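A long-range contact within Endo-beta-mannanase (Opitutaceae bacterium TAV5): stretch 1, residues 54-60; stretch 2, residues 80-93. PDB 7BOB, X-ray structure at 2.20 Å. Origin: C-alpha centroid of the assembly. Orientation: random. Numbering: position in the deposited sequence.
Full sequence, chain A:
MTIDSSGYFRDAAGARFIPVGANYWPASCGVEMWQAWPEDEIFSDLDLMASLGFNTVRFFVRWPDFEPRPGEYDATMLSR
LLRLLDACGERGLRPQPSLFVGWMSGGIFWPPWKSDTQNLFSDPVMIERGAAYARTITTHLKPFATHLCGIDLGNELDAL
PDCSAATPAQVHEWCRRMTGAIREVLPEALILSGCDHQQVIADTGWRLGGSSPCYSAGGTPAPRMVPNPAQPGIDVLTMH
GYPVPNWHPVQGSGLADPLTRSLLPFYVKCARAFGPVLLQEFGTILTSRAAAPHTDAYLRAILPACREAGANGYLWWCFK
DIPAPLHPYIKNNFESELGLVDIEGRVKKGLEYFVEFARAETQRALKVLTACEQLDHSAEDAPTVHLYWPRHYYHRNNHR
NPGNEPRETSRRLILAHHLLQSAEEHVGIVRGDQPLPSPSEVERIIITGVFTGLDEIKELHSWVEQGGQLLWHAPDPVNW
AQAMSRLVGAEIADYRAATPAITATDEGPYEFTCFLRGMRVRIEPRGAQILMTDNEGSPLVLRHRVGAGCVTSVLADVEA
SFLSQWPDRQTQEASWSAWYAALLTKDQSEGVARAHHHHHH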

# COMPACT_ATOMS: atom_id res chain seq x y z
N PHE A 54 -32.67 -17.68 29.50
CA PHE A 54 -31.65 -18.12 28.55
C PHE A 54 -31.50 -19.63 28.61
O PHE A 54 -31.64 -20.25 29.66
CB PHE A 54 -30.31 -17.44 28.85
CG PHE A 54 -30.32 -15.95 28.63
CD1 PHE A 54 -31.30 -15.35 27.85
CD2 PHE A 54 -29.34 -15.14 29.20
CE1 PHE A 54 -31.31 -13.96 27.63
CE2 PHE A 54 -29.34 -13.76 29.01
CZ PHE A 54 -30.33 -13.17 28.22
N ASN A 55 -31.21 -20.23 27.47
CA ASN A 55 -31.03 -21.67 27.40
C ASN A 55 -29.66 -22.08 26.88
O ASN A 55 -29.41 -23.28 26.70
CB ASN A 55 -32.14 -22.30 26.53
CG ASN A 55 -32.10 -21.80 25.09
OD1 ASN A 55 -31.05 -21.35 24.60
ND2 ASN A 55 -33.23 -21.89 24.40
N THR A 56 -28.76 -21.12 26.62
CA THR A 56 -27.41 -21.41 26.14
C THR A 56 -26.42 -20.40 26.72
O THR A 56 -26.77 -19.28 27.08
CB THR A 56 -27.32 -21.37 24.61
OG1 THR A 56 -27.90 -20.15 24.15
CG2 THR A 56 -28.09 -22.53 23.97
N VAL A 57 -25.16 -20.82 26.81
CA VAL A 57 -24.09 -19.92 27.22
C VAL A 57 -22.87 -20.28 26.41
O VAL A 57 -22.47 -21.45 26.36
CB VAL A 57 -23.81 -19.98 28.74
CG1 VAL A 57 -23.45 -21.42 29.22
CG2 VAL A 57 -22.71 -18.95 29.14
N ARG A 58 -22.30 -19.29 25.71
CA ARG A 58 -21.06 -19.46 24.98
C ARG A 58 -19.90 -19.06 25.88
O ARG A 58 -19.91 -17.97 26.47
CB ARG A 58 -21.05 -18.63 23.70
CG ARG A 58 -19.75 -18.75 22.90
CD ARG A 58 -19.94 -18.24 21.50
NE ARG A 58 -18.75 -18.34 20.66
CZ ARG A 58 -18.11 -17.29 20.11
NH1 ARG A 58 -18.52 -16.04 20.34
NH2 ARG A 58 -17.07 -17.49 19.33
N PHE A 59 -18.90 -19.93 25.99
CA PHE A 59 -17.73 -19.60 26.78
C PHE A 59 -16.49 -20.16 26.09
O PHE A 59 -16.58 -20.97 25.16
CB PHE A 59 -17.88 -20.08 28.23
CG PHE A 59 -17.92 -21.58 28.38
CD1 PHE A 59 -19.10 -22.23 28.71
CD2 PHE A 59 -16.76 -22.34 28.27
CE1 PHE A 59 -19.15 -23.60 28.88
CE2 PHE A 59 -16.80 -23.73 28.44
CZ PHE A 59 -17.99 -24.35 28.74
N PHE A 60 -15.33 -19.74 26.56
CA PHE A 60 -14.11 -19.88 25.77
C PHE A 60 -13.07 -20.68 26.53
O PHE A 60 -12.68 -20.33 27.65
CB PHE A 60 -13.61 -18.49 25.40
CG PHE A 60 -14.69 -17.64 24.85
CD1 PHE A 60 -15.11 -17.81 23.54
CD2 PHE A 60 -15.37 -16.74 25.66
CE1 PHE A 60 -16.16 -17.05 23.02
CE2 PHE A 60 -16.41 -15.99 25.16
CZ PHE A 60 -16.81 -16.15 23.84
N ARG A 80 -11.92 -27.66 36.33
CA ARG A 80 -12.80 -26.50 36.30
C ARG A 80 -13.72 -26.56 35.08
O ARG A 80 -14.91 -26.23 35.19
CB ARG A 80 -11.96 -25.24 36.33
CG ARG A 80 -11.35 -25.06 37.69
CD ARG A 80 -10.25 -24.01 37.69
NE ARG A 80 -9.64 -23.94 39.01
CZ ARG A 80 -8.62 -23.15 39.34
NH1 ARG A 80 -8.06 -22.34 38.43
NH2 ARG A 80 -8.15 -23.17 40.58
N LEU A 81 -13.21 -26.99 33.93
CA LEU A 81 -14.09 -27.19 32.77
C LEU A 81 -15.25 -28.11 33.13
O LEU A 81 -16.42 -27.80 32.87
CB LEU A 81 -13.30 -27.73 31.58
CG LEU A 81 -14.04 -27.95 30.24
CD1 LEU A 81 -14.91 -26.76 29.86
CD2 LEU A 81 -13.08 -28.28 29.09
N LEU A 82 -14.95 -29.26 33.74
CA LEU A 82 -16.03 -30.20 34.04
C LEU A 82 -17.00 -29.59 35.05
O LEU A 82 -18.22 -29.78 34.92
CB LEU A 82 -15.47 -31.55 34.53
CG LEU A 82 -16.59 -32.61 34.76
CD1 LEU A 82 -16.20 -34.02 34.25
CD2 LEU A 82 -17.11 -32.69 36.21
N ARG A 83 -16.51 -28.82 36.03
CA ARG A 83 -17.41 -28.20 36.99
C ARG A 83 -18.34 -27.20 36.31
O ARG A 83 -19.53 -27.12 36.65
CB ARG A 83 -16.61 -27.54 38.13
CG ARG A 83 -15.73 -28.56 38.96
CD ARG A 83 -15.18 -27.96 40.27
NE ARG A 83 -16.28 -27.60 41.15
CZ ARG A 83 -16.26 -27.63 42.48
NH1 ARG A 83 -15.16 -28.01 43.13
NH2 ARG A 83 -17.34 -27.28 43.17
N LEU A 84 -17.82 -26.44 35.33
CA LEU A 84 -18.66 -25.51 34.58
C LEU A 84 -19.72 -26.25 33.77
O LEU A 84 -20.90 -25.91 33.84
CB LEU A 84 -17.80 -24.63 33.66
CG LEU A 84 -18.43 -23.45 32.93
CD1 LEU A 84 -19.16 -22.53 33.89
CD2 LEU A 84 -17.34 -22.68 32.16
N LEU A 85 -19.31 -27.25 32.98
CA LEU A 85 -20.26 -28.01 32.17
C LEU A 85 -21.38 -28.55 33.03
O LEU A 85 -22.57 -28.47 32.67
CB LEU A 85 -19.56 -29.15 31.45
CG LEU A 85 -18.52 -28.70 30.42
CD1 LEU A 85 -17.61 -29.84 30.01
CD2 LEU A 85 -19.24 -28.09 29.20
N ASP A 86 -21.02 -29.09 34.19
CA ASP A 86 -21.99 -29.62 35.14
C ASP A 86 -22.92 -28.53 35.65
O ASP A 86 -24.15 -28.68 35.62
CB ASP A 86 -21.22 -30.27 36.29
CG ASP A 86 -22.02 -31.29 37.01
OD1 ASP A 86 -22.09 -32.44 36.52
OD2 ASP A 86 -22.56 -30.94 38.09
N ALA A 87 -22.35 -27.40 36.08
CA ALA A 87 -23.18 -26.34 36.63
C ALA A 87 -24.16 -25.77 35.60
O ALA A 87 -25.28 -25.39 35.97
CB ALA A 87 -22.29 -25.25 37.20
N CYS A 88 -23.76 -25.67 34.32
CA CYS A 88 -24.69 -25.20 33.28
C CYS A 88 -25.81 -26.20 33.05
O CYS A 88 -26.97 -25.80 32.87
CB CYS A 88 -23.99 -24.95 31.94
SG CYS A 88 -22.66 -23.74 31.94
N GLY A 89 -25.46 -27.48 32.97
CA GLY A 89 -26.48 -28.50 32.82
C GLY A 89 -27.56 -28.43 33.89
O GLY A 89 -28.75 -28.40 33.57
N GLU A 90 -27.15 -28.35 35.15
CA GLU A 90 -28.14 -28.31 36.23
C GLU A 90 -28.97 -27.04 36.24
O GLU A 90 -29.92 -26.94 37.03
CB GLU A 90 -27.48 -28.43 37.61
CG GLU A 90 -26.41 -29.48 37.72
CD GLU A 90 -26.00 -29.71 39.17
OE1 GLU A 90 -26.31 -28.81 40.01
OE2 GLU A 90 -25.38 -30.77 39.48
N ARG A 91 -28.62 -26.05 35.43
CA ARG A 91 -29.39 -24.81 35.40
C ARG A 91 -30.08 -24.60 34.07
O ARG A 91 -30.54 -23.48 33.80
CB ARG A 91 -28.50 -23.62 35.74
CG ARG A 91 -28.05 -23.66 37.17
CD ARG A 91 -26.77 -22.88 37.45
NE ARG A 91 -26.64 -22.88 38.89
CZ ARG A 91 -26.04 -23.85 39.59
NH1 ARG A 91 -25.43 -24.85 38.96
NH2 ARG A 91 -26.05 -23.80 40.91
N GLY A 92 -30.16 -25.63 33.23
CA GLY A 92 -30.88 -25.51 31.97
C GLY A 92 -30.15 -24.71 30.91
O GLY A 92 -30.78 -24.21 29.97
N LEU A 93 -28.84 -24.55 31.03
CA LEU A 93 -28.04 -23.82 30.06
C LEU A 93 -27.20 -24.82 29.28
O LEU A 93 -26.45 -25.60 29.88
CB LEU A 93 -27.16 -22.78 30.75
CG LEU A 93 -27.94 -21.77 31.61
CD1 LEU A 93 -26.97 -20.98 32.46
CD2 LEU A 93 -28.79 -20.86 30.74

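The helix of stretch 2 runs nearly antiparallel to strand 56–60, at 162° between their N-to-C directions and 10.3 Å at closest approach. No hydrogen bond crosses between the two stretches; apolar packing joins them, burying 392 Å² in all.

Along the helix, Leu81 is the first residue to reach the strand. Its CA-to-CB bond points sideways, but the t, p rotamer brings CD1 to 3.8 Å from CE2 of Phe59, at the edge of the ring. Arg80, Leu82 and Arg83 stay out of reach. One turn on, Leu84 points toward the strand and sets its CD2 methyl over one face of the same ring, 3.7 Å from the Phe59 ring centroid and only 3° off the ring normal, a nearly ideal CH-pi contact. Leu85 adds another edge contact, its CD2 lying 4.0 Å from Phe59 CZ. The flat aromatic ring thus meets three branched leucines, and Phe59 has the largest covered area of the contact.

Cys88, a further turn along, also points toward the strand. Here the partner is the smaller Val57, whose CG1 lies 3.7 Å from Cys88 SG, so a compact thiol meets a short beta-branched side chain. Val57 and Phe59 alternate with Thr56 and Arg58, as expected in a strand, and therefore face the helix together.

A type I turn from Gly89 to Gly92 then redirects the chain. Arg91, in this turn, reaches back to the helix, its NH1 donating to Ala87 O at 3.0 Å. Gly92 adopts a positive phi of 75°, which favours glycine, and its O approaches Asn55 CA at 3.6 Å. Leu93, buried, closes the contact: its CB lies 4.2 Å from Val57 CG1, while CD2 reaches 3.1 Å from Phe54 O and 4.2 Å from Phe54 CB.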